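Local coordinates for protein MmeI (Methylophilus methylotrophus, PDB 5HR4) that is a Type IIL restriction-modification enzyme that binds DNA and probably methylates the amino group of adenine, with S-adenosyl-L-methionine as methyl donor, at residues S639-N644 with H777-E782; Y746-E751 with G763-N768; A425-D430 with S452-L457; N368-T373 with D407-I412. All coordinates share one frame; numbering follows the deposited sequence.

Contact 1: S639-N644 with H777-E782. With nucleotides of chain B.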
# COMPACT_ATOMS: atom_id res chain seq x y z
N SER A 639 -27.56 -20.92 9.96
CA SER A 639 -27.12 -19.92 8.99
C SER A 639 -26.98 -18.54 9.65
O SER A 639 -27.69 -18.21 10.60
CB SER A 639 -28.11 -19.82 7.83
OG SER A 639 -28.31 -21.09 7.25
N MET A 640 -26.06 -17.75 9.11
CA MET A 640 -25.82 -16.38 9.56
C MET A 640 -26.25 -15.40 8.47
O MET A 640 -26.21 -15.71 7.28
CB MET A 640 -24.34 -16.17 9.90
CG MET A 640 -23.97 -14.76 10.33
SD MET A 640 -22.27 -14.65 10.88
CE MET A 640 -22.34 -15.66 12.36
N ARG A 641 -26.65 -14.21 8.90
CA ARG A 641 -27.25 -13.22 8.02
C ARG A 641 -26.56 -11.87 8.15
O ARG A 641 -25.98 -11.54 9.19
CB ARG A 641 -28.74 -13.09 8.32
CG ARG A 641 -29.48 -14.41 8.22
CD ARG A 641 -29.99 -14.62 6.82
NE ARG A 641 -31.05 -13.64 6.57
CZ ARG A 641 -31.62 -13.41 5.40
NH1 ARG A 641 -31.25 -14.09 4.33
NH2 ARG A 641 -32.56 -12.49 5.32
N TYR A 642 -26.64 -11.09 7.07
CA TYR A 642 -26.05 -9.76 6.97
C TYR A 642 -27.06 -8.72 7.44
O TYR A 642 -28.24 -8.79 7.10
CB TYR A 642 -25.62 -9.51 5.52
CG TYR A 642 -24.75 -8.29 5.24
CD1 TYR A 642 -23.57 -8.10 5.93
CD2 TYR A 642 -25.10 -7.36 4.27
CE1 TYR A 642 -22.76 -7.00 5.68
CE2 TYR A 642 -24.30 -6.26 4.01
CZ TYR A 642 -23.12 -6.09 4.72
OH TYR A 642 -22.28 -5.00 4.49
N GLY A 643 -26.59 -7.74 8.20
CA GLY A 643 -27.46 -6.69 8.70
C GLY A 643 -28.09 -5.86 7.58
O GLY A 643 -27.65 -5.89 6.42
N ASN A 644 -29.14 -5.11 7.94
CA ASN A 644 -29.87 -4.29 6.98
C ASN A 644 -29.04 -3.09 6.55
O ASN A 644 -28.48 -2.37 7.38
CB ASN A 644 -31.19 -3.79 7.58
CG ASN A 644 -31.84 -4.79 8.51
OD1 ASN A 644 -32.58 -5.69 8.08
ND2 ASN A 644 -31.59 -4.63 9.81
N HIS A 777 -25.65 -11.35 12.06
CA HIS A 777 -26.50 -11.88 13.12
C HIS A 777 -27.02 -13.27 12.78
O HIS A 777 -27.18 -13.63 11.60
CB HIS A 777 -27.67 -10.96 13.44
CG HIS A 777 -28.64 -10.81 12.31
ND1 HIS A 777 -28.42 -9.96 11.25
CD2 HIS A 777 -29.85 -11.39 12.09
CE1 HIS A 777 -29.45 -10.02 10.42
NE2 HIS A 777 -30.33 -10.88 10.90
N ILE A 778 -27.28 -14.04 13.83
CA ILE A 778 -27.85 -15.38 13.77
C ILE A 778 -29.24 -15.31 14.41
O ILE A 778 -29.35 -15.14 15.63
CB ILE A 778 -26.97 -16.41 14.49
CG1 ILE A 778 -25.59 -16.48 13.84
CG2 ILE A 778 -27.62 -17.79 14.49
CD1 ILE A 778 -24.72 -17.62 14.36
N PRO A 779 -30.32 -15.41 13.63
CA PRO A 779 -31.66 -15.29 14.23
C PRO A 779 -31.99 -16.49 15.11
O PRO A 779 -31.74 -17.64 14.76
CB PRO A 779 -32.59 -15.20 13.01
CG PRO A 779 -31.82 -15.75 11.87
CD PRO A 779 -30.37 -15.43 12.16
N SER A 780 -32.57 -16.18 16.27
CA SER A 780 -33.00 -17.18 17.25
C SER A 780 -31.85 -18.11 17.65
O SER A 780 -31.89 -19.33 17.48
CB SER A 780 -34.22 -17.96 16.72
N ALA A 781 -30.80 -17.51 18.21
CA ALA A 781 -29.57 -18.23 18.50
C ALA A 781 -29.62 -18.81 19.91
O ALA A 781 -29.79 -18.07 20.89
CB ALA A 781 -28.35 -17.33 18.34
N GLU A 782 -29.47 -20.13 20.01
CA GLU A 782 -29.42 -20.79 21.29
C GLU A 782 -28.12 -20.43 22.01
O GLU A 782 -27.13 -20.07 21.35
CB GLU A 782 -29.56 -22.30 21.10
P DT B 3 -24.60 -12.64 2.57
OP1 DT B 3 -23.34 -13.43 2.47
OP2 DT B 3 -25.70 -13.27 3.33
O5' DT B 3 -24.31 -11.15 3.12
C5' DT B 3 -22.97 -10.58 3.13
C4' DT B 3 -22.36 -10.49 1.75
O4' DT B 3 -23.19 -9.67 0.87
C3' DT B 3 -20.96 -9.85 1.71
O3' DT B 3 -20.16 -10.49 0.73
C2' DT B 3 -21.29 -8.42 1.28
C1' DT B 3 -22.35 -8.70 0.25
N1 DT B 3 -23.17 -7.53 -0.12
C2 DT B 3 -22.75 -6.71 -1.14
O2 DT B 3 -21.72 -6.89 -1.75
N3 DT B 3 -23.59 -5.67 -1.42
C4 DT B 3 -24.79 -5.37 -0.80
O4 DT B 3 -25.48 -4.41 -1.13
C5 DT B 3 -25.18 -6.28 0.25
C7 DT B 3 -26.46 -6.06 1.01
C6 DT B 3 -24.36 -7.31 0.54
P DA B 2 -30.86 -13.08 0.60
OP1 DA B 2 -30.94 -14.56 0.55
OP2 DA B 2 -31.34 -12.39 1.82
O5' DA B 2 -29.35 -12.54 0.35
C5' DA B 2 -28.41 -13.31 -0.42
C4' DA B 2 -27.02 -12.66 -0.44
O4' DA B 2 -26.94 -11.61 -1.45
C3' DA B 2 -26.53 -12.01 0.87
O3' DA B 2 -25.17 -12.38 1.09
C2' DA B 2 -26.66 -10.52 0.57
C1' DA B 2 -26.25 -10.53 -0.89
N9 DA B 2 -26.55 -9.31 -1.65
C8 DA B 2 -27.66 -8.51 -1.56
N7 DA B 2 -27.64 -7.49 -2.38
C5 DA B 2 -26.43 -7.63 -3.06
C6 DA B 2 -25.79 -6.87 -4.07
N6 DA B 2 -26.31 -5.77 -4.61
N1 DA B 2 -24.59 -7.29 -4.51
C2 DA B 2 -24.06 -8.39 -3.98
N3 DA B 2 -24.56 -9.18 -3.03
C4 DA B 2 -25.75 -8.74 -2.61
P DC B 4 -19.26 -11.77 1.07
OP1 DC B 4 -19.48 -12.81 0.04
OP2 DC B 4 -19.42 -12.09 2.51
O5' DC B 4 -17.80 -11.23 0.86
C5' DC B 4 -17.00 -10.87 1.97
C4' DC B 4 -16.01 -9.83 1.51
O4' DC B 4 -16.74 -8.72 0.96
C3' DC B 4 -15.05 -9.28 2.56
O3' DC B 4 -13.72 -9.33 2.01
C2' DC B 4 -15.55 -7.84 2.79
C1' DC B 4 -16.29 -7.50 1.51
N1 DC B 4 -17.52 -6.63 1.69
C2 DC B 4 -17.91 -5.78 0.65
O2 DC B 4 -17.24 -5.75 -0.39
N3 DC B 4 -19.03 -5.01 0.80
C4 DC B 4 -19.73 -5.08 1.92
N4 DC B 4 -20.80 -4.29 2.03
C5 DC B 4 -19.34 -5.93 3.01
C6 DC B 4 -18.25 -6.69 2.85
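R641 and H777 form an antiparallel hydrogen-bonded pair at the edge of a four-stranded sheet in the target recognition domain, with strand 641-642 outermost. The evidence is reciprocal: R641 N donates to H777 O over 2.8 Å, and H777 N to R641 O over 2.9 Å. On the face carrying both side chains, R641 CB lies over the imidazole of H777, 4.0 Å from its centroid, a CH-pi contact offset toward the rim. R641 then bends at chi2 and chi3 so that NH1 makes a weak hydrogen bond to OP2 of DA2 of chain B. Beside this pair, M640 brings CE to I778 CG1.

Y642 points toward the DNA, with CG anti to the backbone N (chi1 -169°). Y642 CB lies 3.2 Å from O5' of DT3 of chain B, whose C5' sits over one ring face, near CG and CD1. CD2 and CE2 both lie by thymine C6 and its methyl C7, Y642 CE2 being 3.6 Å from C6. CZ approaches N4 of DC4. Three consecutive nucleotides are thus touched, consistent with DNA recognition. At the tip, N4 of DC4 of chain B donates to Y642 OH over 3.0 Å at 160°.

Contact 2: Y746-E751 with G763-N768. With nucleotides of chain B.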
# COMPACT_ATOMS: atom_id res chain seq x y z
N TYR A 746 -32.06 -12.10 18.31
CA TYR A 746 -30.92 -12.60 17.55
C TYR A 746 -29.59 -12.26 18.21
O TYR A 746 -29.48 -11.34 19.03
CB TYR A 746 -30.95 -12.07 16.11
CG TYR A 746 -31.00 -10.56 16.03
CD1 TYR A 746 -29.84 -9.82 15.94
CD2 TYR A 746 -32.21 -9.87 16.05
CE1 TYR A 746 -29.86 -8.44 15.87
CE2 TYR A 746 -32.25 -8.49 15.99
CZ TYR A 746 -31.06 -7.77 15.90
OH TYR A 746 -31.04 -6.39 15.82
N LEU A 747 -28.55 -12.99 17.81
CA LEU A 747 -27.19 -12.79 18.28
C LEU A 747 -26.43 -11.93 17.28
O LEU A 747 -26.29 -12.32 16.12
CB LEU A 747 -26.50 -14.13 18.49
CG LEU A 747 -25.00 -14.13 18.80
CD1 LEU A 747 -24.76 -13.53 20.16
CD2 LEU A 747 -24.47 -15.55 18.71
N LEU A 748 -25.93 -10.78 17.73
CA LEU A 748 -25.28 -9.79 16.87
C LEU A 748 -23.76 -9.91 16.96
O LEU A 748 -23.21 -9.95 18.07
CB LEU A 748 -25.71 -8.39 17.29
CG LEU A 748 -25.37 -7.22 16.37
CD1 LEU A 748 -26.30 -6.07 16.67
CD2 LEU A 748 -23.92 -6.78 16.54
N ILE A 749 -23.09 -9.89 15.81
CA ILE A 749 -21.63 -9.89 15.73
C ILE A 749 -21.19 -8.62 15.00
O ILE A 749 -21.55 -8.43 13.83
CB ILE A 749 -21.08 -11.12 14.99
CG1 ILE A 749 -21.64 -12.43 15.57
CG2 ILE A 749 -19.56 -11.09 15.02
CD1 ILE A 749 -22.99 -12.86 14.98
N PRO A 750 -20.43 -7.73 15.62
CA PRO A 750 -19.97 -6.53 14.92
C PRO A 750 -19.04 -6.86 13.76
O PRO A 750 -18.25 -7.81 13.82
CB PRO A 750 -19.23 -5.75 16.01
CG PRO A 750 -19.90 -6.17 17.28
CD PRO A 750 -20.21 -7.64 17.07
N GLU A 751 -19.11 -6.05 12.70
CA GLU A 751 -18.36 -6.38 11.50
C GLU A 751 -16.90 -5.94 11.59
O GLU A 751 -16.00 -6.73 11.29
CB GLU A 751 -19.04 -5.75 10.28
CG GLU A 751 -18.52 -6.28 8.95
CD GLU A 751 -18.11 -5.17 8.01
OE1 GLU A 751 -17.64 -4.12 8.51
OE2 GLU A 751 -18.27 -5.34 6.78
N GLY A 763 -23.21 -10.29 21.25
CA GLY A 763 -24.24 -10.34 22.28
C GLY A 763 -25.62 -10.51 21.70
O GLY A 763 -25.81 -10.55 20.48
N PHE A 764 -26.61 -10.61 22.59
CA PHE A 764 -27.99 -10.80 22.19
C PHE A 764 -28.75 -9.48 22.15
O PHE A 764 -28.52 -8.59 22.97
CB PHE A 764 -28.73 -11.77 23.11
CG PHE A 764 -28.31 -13.19 22.94
CD1 PHE A 764 -28.83 -13.96 21.92
CD2 PHE A 764 -27.40 -13.76 23.83
CE1 PHE A 764 -28.44 -15.29 21.78
CE2 PHE A 764 -27.01 -15.09 23.70
CZ PHE A 764 -27.53 -15.85 22.68
N VAL A 765 -29.65 -9.37 21.18
CA VAL A 765 -30.38 -8.14 20.89
C VAL A 765 -31.85 -8.46 20.66
O VAL A 765 -32.20 -9.50 20.10
CB VAL A 765 -29.77 -7.42 19.66
CG1 VAL A 765 -30.31 -6.02 19.56
CG2 VAL A 765 -28.27 -7.39 19.75
N ASP A 766 -32.72 -7.53 21.09
CA ASP A 766 -34.17 -7.70 20.94
C ASP A 766 -34.60 -7.62 19.47
O ASP A 766 -34.05 -6.85 18.68
CB ASP A 766 -34.93 -6.64 21.75
CG ASP A 766 -36.46 -6.80 21.63
OD1 ASP A 766 -37.06 -6.23 20.69
OD2 ASP A 766 -37.06 -7.50 22.49
N ARG A 767 -35.62 -8.41 19.12
CA ARG A 767 -36.09 -8.50 17.74
C ARG A 767 -36.59 -7.17 17.20
O ARG A 767 -36.70 -7.02 15.98
CB ARG A 767 -37.20 -9.55 17.63
CG ARG A 767 -38.43 -9.25 18.49
CD ARG A 767 -39.46 -10.34 18.32
NE ARG A 767 -40.77 -9.96 18.85
CZ ARG A 767 -41.75 -9.44 18.12
NH1 ARG A 767 -41.55 -9.24 16.82
NH2 ARG A 767 -42.91 -9.13 18.69
N ASN A 768 -36.88 -6.20 18.07
CA ASN A 768 -37.41 -4.92 17.63
C ASN A 768 -36.33 -3.90 17.29
O ASN A 768 -36.65 -2.85 16.72
CB ASN A 768 -38.35 -4.33 18.69
CG ASN A 768 -39.78 -4.85 18.54
OD1 ASN A 768 -40.29 -4.97 17.43
ND2 ASN A 768 -40.43 -5.16 19.67
P DC B 5 -12.43 -8.83 2.83
OP1 DC B 5 -11.28 -9.65 2.36
OP2 DC B 5 -12.76 -8.66 4.25
O5' DC B 5 -12.20 -7.35 2.29
C5' DC B 5 -12.00 -7.12 0.93
C4' DC B 5 -12.36 -5.69 0.63
O4' DC B 5 -13.74 -5.48 0.92
C3' DC B 5 -11.67 -4.68 1.51
O3' DC B 5 -10.39 -4.42 1.00
C2' DC B 5 -12.59 -3.46 1.40
C1' DC B 5 -13.94 -4.08 1.01
N1 DC B 5 -15.02 -3.84 1.95
C2 DC B 5 -16.11 -3.06 1.55
O2 DC B 5 -16.09 -2.56 0.42
N3 DC B 5 -17.13 -2.86 2.41
C4 DC B 5 -17.09 -3.42 3.63
N4 DC B 5 -18.12 -3.21 4.46
C5 DC B 5 -15.98 -4.23 4.04
C6 DC B 5 -14.99 -4.42 3.17
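A methyl group stands almost exactly on the axis of an aromatic ring: L747 CD1 lies 4.2 Å from the centroid of the F764 ring and only 3° off its normal, a centred CH-pi contact. L747 and F764 are the non-hydrogen-bonded pair of an antiparallel ladder, flanked by the hydrogen-bonded pairs Y746 with V765 and L748 with G763. Four backbone bonds support this register, among them V765 N to Y746 O at 2.9 Å and L748 N to G763 O at 2.8 Å. The short strand axes nevertheless lie 125° apart, well short of 180°.

On the other face, Y746 takes the crowded rotamer (chi1 56°), which lays its ring against V765, whose CB sits 4.3 Å from the ring centroid, over the face. The hydroxyl of Y746 bonds to V769 O. V765 CG2 turns instead to L748 CB, 3.7 Å away. Past the strand end, E751 OE2 accepts from N4 of DC5 of chain B at 3.2 Å, a direct base contact.

Strand 746-750 runs between strands 763-765 and 775-779; L748 and V765 touch F682 of helix 679-683, whereas L747 meets F786 and L789 of helix 783-790.

Contact 3: A425-D430 with S452-L457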
# COMPACT_ATOMS: atom_id res chain seq x y z
N ALA A 425 17.00 11.33 -11.53
CA ALA A 425 17.37 10.85 -10.20
C ALA A 425 18.59 9.93 -10.27
O ALA A 425 19.48 10.01 -9.42
CB ALA A 425 16.18 10.14 -9.55
N LEU A 426 18.65 9.07 -11.28
CA LEU A 426 19.78 8.16 -11.40
C LEU A 426 21.06 8.90 -11.76
O LEU A 426 22.14 8.53 -11.30
CB LEU A 426 19.48 7.07 -12.42
CG LEU A 426 18.73 5.90 -11.78
CD1 LEU A 426 18.03 5.07 -12.80
CD2 LEU A 426 19.73 5.04 -11.03
N TRP A 427 20.98 9.96 -12.56
CA TRP A 427 22.22 10.66 -12.90
C TRP A 427 22.74 11.49 -11.73
O TRP A 427 23.96 11.55 -11.50
CB TRP A 427 22.02 11.55 -14.11
CG TRP A 427 22.07 10.84 -15.42
CD1 TRP A 427 23.04 9.98 -15.88
CD2 TRP A 427 21.11 10.97 -16.48
NE1 TRP A 427 22.72 9.56 -17.15
CE2 TRP A 427 21.54 10.16 -17.54
CE3 TRP A 427 19.91 11.70 -16.62
CZ2 TRP A 427 20.83 10.05 -18.72
CZ3 TRP A 427 19.21 11.59 -17.79
CH2 TRP A 427 19.67 10.77 -18.82
N LEU A 428 21.85 12.16 -10.99
CA LEU A 428 22.28 12.91 -9.81
C LEU A 428 22.90 11.98 -8.77
O LEU A 428 23.94 12.29 -8.18
CB LEU A 428 21.11 13.68 -9.20
CG LEU A 428 20.22 14.54 -10.10
CD1 LEU A 428 19.14 15.27 -9.28
CD2 LEU A 428 21.04 15.51 -10.96
N THR A 429 22.29 10.81 -8.55
CA THR A 429 22.90 9.85 -7.64
C THR A 429 24.26 9.41 -8.17
O THR A 429 25.23 9.33 -7.41
CB THR A 429 21.98 8.65 -7.41
OG1 THR A 429 20.63 9.10 -7.26
CG2 THR A 429 22.40 7.96 -6.13
N ASP A 430 24.35 9.14 -9.47
CA ASP A 430 25.64 8.86 -10.09
C ASP A 430 26.65 9.92 -9.71
O ASP A 430 27.71 9.61 -9.15
CB ASP A 430 25.50 8.79 -11.61
CG ASP A 430 26.83 8.54 -12.31
OD1 ASP A 430 27.32 7.40 -12.24
OD2 ASP A 430 27.38 9.49 -12.93
N SER A 452 25.88 7.45 -20.30
CA SER A 452 25.15 6.26 -19.88
C SER A 452 23.72 6.67 -19.58
O SER A 452 23.47 7.75 -19.03
CB SER A 452 25.82 5.64 -18.65
OG SER A 452 25.73 4.21 -18.65
N THR A 453 22.76 5.83 -19.96
CA THR A 453 21.40 6.24 -19.67
C THR A 453 20.59 5.08 -19.10
O THR A 453 20.69 3.93 -19.57
CB THR A 453 20.70 6.83 -20.91
OG1 THR A 453 20.29 5.77 -21.80
CG2 THR A 453 21.62 7.80 -21.66
N PRO A 454 19.79 5.36 -18.06
CA PRO A 454 18.81 4.38 -17.58
C PRO A 454 17.83 4.00 -18.68
O PRO A 454 17.79 4.60 -19.76
CB PRO A 454 18.09 5.09 -16.44
CG PRO A 454 18.89 6.29 -16.13
CD PRO A 454 19.79 6.61 -17.29
N HIS A 455 17.00 3.02 -18.37
CA HIS A 455 16.01 2.50 -19.29
C HIS A 455 14.64 2.54 -18.61
O HIS A 455 14.04 1.50 -18.30
CB HIS A 455 16.38 1.09 -19.74
CG HIS A 455 17.73 1.01 -20.39
ND1 HIS A 455 18.84 0.47 -19.75
CD2 HIS A 455 18.16 1.41 -21.61
CE1 HIS A 455 19.88 0.54 -20.56
NE2 HIS A 455 19.50 1.10 -21.69
N ILE A 456 14.18 3.76 -18.35
CA ILE A 456 12.84 4.02 -17.83
C ILE A 456 11.89 4.23 -19.00
O ILE A 456 12.09 5.13 -19.83
CB ILE A 456 12.83 5.24 -16.91
CG1 ILE A 456 13.95 5.13 -15.86
CG2 ILE A 456 11.46 5.41 -16.25
CD1 ILE A 456 13.84 3.91 -15.00
N LEU A 457 10.86 3.41 -19.08
CA LEU A 457 9.83 3.57 -20.09
C LEU A 457 8.57 4.21 -19.48
O LEU A 457 8.16 3.86 -18.37
CB LEU A 457 9.49 2.22 -20.70
CG LEU A 457 8.43 2.28 -21.79
CD1 LEU A 457 8.95 3.14 -22.92
CD2 LEU A 457 8.09 0.88 -22.26
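In the Rossmann-like methyltransferase fold, helix 416-440 is the connection of a beta-alpha-beta crossover between parallel neighbours 409-413 and 455-458, and this contact packs the helix against the approach to the second strand.

One hydrogen bond joins the segments. W427 NE1 donates to S452 O over 2.7 Å at 153°; the acceptor lies only 6° out of the indole plane, and the donor sits nearly along the C=O axis. Both partners are therefore well aligned, and the bond fixes the rotation of the indole while satisfying a buried N-H. A second bond stays inside the helix: T429 OG1 donates to A425 O over 2.6 Å from above the carbonyl plane, so that this oxygen accepts from both the hydroxyl and the backbone N of T429.

Apolar contact does the rest. T453 runs alongside the indole, with T453 CG2 in the indole plane at its edge, 3.8 Å from W427 CZ2. P454 comes at the indole on a slant, its CD 3.9 Å from W427 CZ2, while its CB and CG face L426.

Charge is handled away from this interface: buried D430 forms a salt bridge with R447 and hydrogen bonds with Y374 and N434. Where leucine and proline pass in antiparallel fashion, L426 CD1 lies 3.6 Å from P454 CB.

Contact 4: N368-T373 with D407-I412. With SFG (sinefungin), chain H.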
# COMPACT_ATOMS: atom_id res chain seq x y z
N ASN A 368 12.82 5.61 -6.81
CA ASN A 368 13.56 5.49 -5.56
C ASN A 368 14.20 4.11 -5.39
O ASN A 368 15.39 4.01 -5.06
CB ASN A 368 12.64 5.82 -4.39
CG ASN A 368 12.53 7.32 -4.18
OD1 ASN A 368 13.50 8.02 -4.37
ND2 ASN A 368 11.35 7.81 -3.81
N PHE A 369 13.43 3.03 -5.62
CA PHE A 369 14.02 1.69 -5.61
C PHE A 369 15.27 1.62 -6.48
O PHE A 369 16.27 1.00 -6.09
CB PHE A 369 13.02 0.65 -6.09
CG PHE A 369 12.04 0.25 -5.08
CD1 PHE A 369 12.34 -0.70 -4.14
CD2 PHE A 369 10.78 0.81 -5.07
CE1 PHE A 369 11.41 -1.08 -3.17
CE2 PHE A 369 9.85 0.43 -4.13
CZ PHE A 369 10.17 -0.51 -3.17
N LEU A 370 15.23 2.21 -7.68
CA LEU A 370 16.42 2.18 -8.52
C LEU A 370 17.53 3.07 -7.97
O LEU A 370 18.71 2.75 -8.14
CB LEU A 370 16.08 2.60 -9.95
CG LEU A 370 15.02 1.67 -10.55
CD1 LEU A 370 14.56 2.15 -11.91
CD2 LEU A 370 15.53 0.25 -10.60
N VAL A 371 17.17 4.18 -7.31
CA VAL A 371 18.19 5.11 -6.84
C VAL A 371 18.90 4.53 -5.62
O VAL A 371 20.13 4.41 -5.59
CB VAL A 371 17.58 6.49 -6.56
CG1 VAL A 371 18.49 7.33 -5.69
CG2 VAL A 371 17.30 7.21 -7.87
N ILE A 372 18.13 4.12 -4.60
CA ILE A 372 18.72 3.46 -3.43
C ILE A 372 19.58 2.27 -3.85
O ILE A 372 20.68 2.07 -3.32
CB ILE A 372 17.64 3.03 -2.42
CG1 ILE A 372 16.88 4.25 -1.94
CG2 ILE A 372 18.30 2.36 -1.21
CD1 ILE A 372 17.81 5.21 -1.24
N THR A 373 19.08 1.44 -4.78
CA THR A 373 19.84 0.26 -5.17
C THR A 373 21.17 0.66 -5.79
O THR A 373 22.23 0.15 -5.42
CB THR A 373 19.07 -0.62 -6.14
OG1 THR A 373 17.89 -1.15 -5.51
CG2 THR A 373 19.96 -1.76 -6.62
N ASP A 407 23.13 2.37 -16.73
CA ASP A 407 22.55 1.46 -17.74
C ASP A 407 22.18 0.12 -17.17
O ASP A 407 21.81 -0.77 -17.92
CB ASP A 407 23.48 1.28 -18.95
CG ASP A 407 24.91 0.88 -18.56
OD1 ASP A 407 25.12 0.28 -17.49
OD2 ASP A 407 25.83 1.15 -19.37
N GLN A 408 22.26 -0.12 -15.88
CA GLN A 408 21.84 -1.39 -15.29
C GLN A 408 20.44 -1.31 -14.70
O GLN A 408 19.95 -2.31 -14.16
CB GLN A 408 22.85 -1.82 -14.22
CG GLN A 408 24.28 -1.78 -14.71
CD GLN A 408 25.33 -2.00 -13.62
OE1 GLN A 408 26.32 -1.28 -13.55
NE2 GLN A 408 25.11 -3.00 -12.77
N PHE A 409 19.74 -0.19 -14.85
CA PHE A 409 18.46 0.00 -14.18
C PHE A 409 17.35 0.28 -15.19
O PHE A 409 17.52 1.06 -16.13
CB PHE A 409 18.60 1.10 -13.13
CG PHE A 409 19.56 0.74 -12.05
CD1 PHE A 409 20.93 0.93 -12.22
CD2 PHE A 409 19.11 0.15 -10.88
CE1 PHE A 409 21.84 0.56 -11.19
CE2 PHE A 409 20.00 -0.22 -9.87
CZ PHE A 409 21.37 -0.02 -10.03
N PHE A 410 16.21 -0.38 -14.96
CA PHE A 410 15.11 -0.49 -15.90
C PHE A 410 13.82 -0.26 -15.14
O PHE A 410 13.67 -0.77 -14.02
CB PHE A 410 15.09 -1.89 -16.55
CG PHE A 410 16.31 -2.22 -17.39
CD1 PHE A 410 17.47 -2.73 -16.81
CD2 PHE A 410 16.28 -2.05 -18.77
CE1 PHE A 410 18.59 -3.04 -17.60
CE2 PHE A 410 17.40 -2.34 -19.56
CZ PHE A 410 18.55 -2.84 -18.97
N GLY A 411 12.88 0.47 -15.73
CA GLY A 411 11.64 0.77 -15.02
C GLY A 411 10.50 1.13 -15.96
O GLY A 411 10.72 1.67 -17.05
N ILE A 412 9.28 0.86 -15.50
CA ILE A 412 8.04 1.23 -16.19
C ILE A 412 7.22 2.15 -15.28
O ILE A 412 7.03 1.85 -14.10
CB ILE A 412 7.21 -0.01 -16.57
CG1 ILE A 412 8.02 -1.03 -17.38
CG2 ILE A 412 6.02 0.41 -17.36
CD1 ILE A 412 7.39 -2.43 -17.44
N SFG H . 8.15 3.27 -5.70
CA SFG H . 7.92 4.60 -6.21
C SFG H . 8.75 5.55 -5.36
O SFG H . 9.43 5.08 -4.43
OXT SFG H . 8.77 6.78 -5.59
CB SFG H . 6.44 4.96 -6.11
CG SFG H . 5.64 3.88 -6.83
CD SFG H . 4.19 4.13 -6.48
NE SFG H . 3.97 3.53 -5.17
C5' SFG H . 3.24 3.54 -7.53
C4' SFG H . 3.51 4.04 -8.99
O4' SFG H . 2.91 3.23 -9.83
C3' SFG H . 2.90 5.41 -9.31
O3' SFG H . 3.93 6.27 -9.53
C2' SFG H . 2.02 5.22 -10.58
O2' SFG H . 2.21 6.32 -11.56
C1' SFG H . 2.47 4.12 -11.10
N9 SFG H . 1.46 3.34 -11.75
C8 SFG H . 0.20 3.15 -11.38
N7 SFG H . -0.37 2.31 -12.24
C5 SFG H . 0.55 1.97 -13.14
C6 SFG H . 0.48 1.14 -14.23
N6 SFG H . -0.59 0.35 -14.79
N1 SFG H . 1.55 0.94 -15.00
C2 SFG H . 2.71 1.56 -14.70
N3 SFG H . 2.78 2.38 -13.62
C4 SFG H . 1.69 2.59 -12.83
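Helix 368-388 follows the glycine-rich, cofactor-binding turn of the Rossmann-like methyltransferase fold and connects strand 359-361 with its parallel neighbour 409-413, a beta-alpha-beta crossover. Here its first turns lie on that second strand; the short axes run nearly opposite, at 168°, and approach to 9.2 Å.

The packing turns on the F409 ring, which presents its edge to the helix. L370, with CG anti to the carbonyl carbon (chi1 -59°), and F409 extend past one another from the two sides, and L370 CD2 reaches F409 CD2 at 3.6 Å in the ring plane. T373 comes in at a slant one turn later: T373 CG2 meets the edge at F409 CE2, also 3.6 Å away. The other branch of L370 goes further along the strand, CD1 lying 3.7 Å from F410 O. Between the segments the contact is van der Waals packing, largely of apolar side chains, and the F409 ring also meets those of F359 and Y374.

The start of the helix faces sinefungin, an analogue of the methyl donor. N368 ND2 makes two weak hydrogen bonds to the ligand carboxylate, at OXT and O, and the helix N-terminus may add favourable electrostatics. F369 turns its ring edge to the ligand amine, with F369 CD2 3.7 Å from sinefungin N. F369 O accepts from T373 N and, in the carbonyl plane, from T373 OG1 at 2.8 Å.

The four contacts fall into two pairs on opposite sides of the chain's centre. Along the chain, contact 4 closes first and contact 3 follows; contact 2 then lies between the two segments of contact 1. Contacts 3 and 4, centres 8 Å apart, share the methyltransferase sheet: H455 N lies 3.0 Å from F409 O, a probable hydrogen bond between neighbouring strands. Contacts 1 and 2, also 8 Å apart, join the target recognition sheet through strands 775-779 and 746-750, with I778 N 3.0 Å from L747 O. Centres of contacts 1 and 4 are 53 Å apart, so the DNA contacts, probably part of sequence recognition, and the cofactor pocket lie in separate domains of one chain.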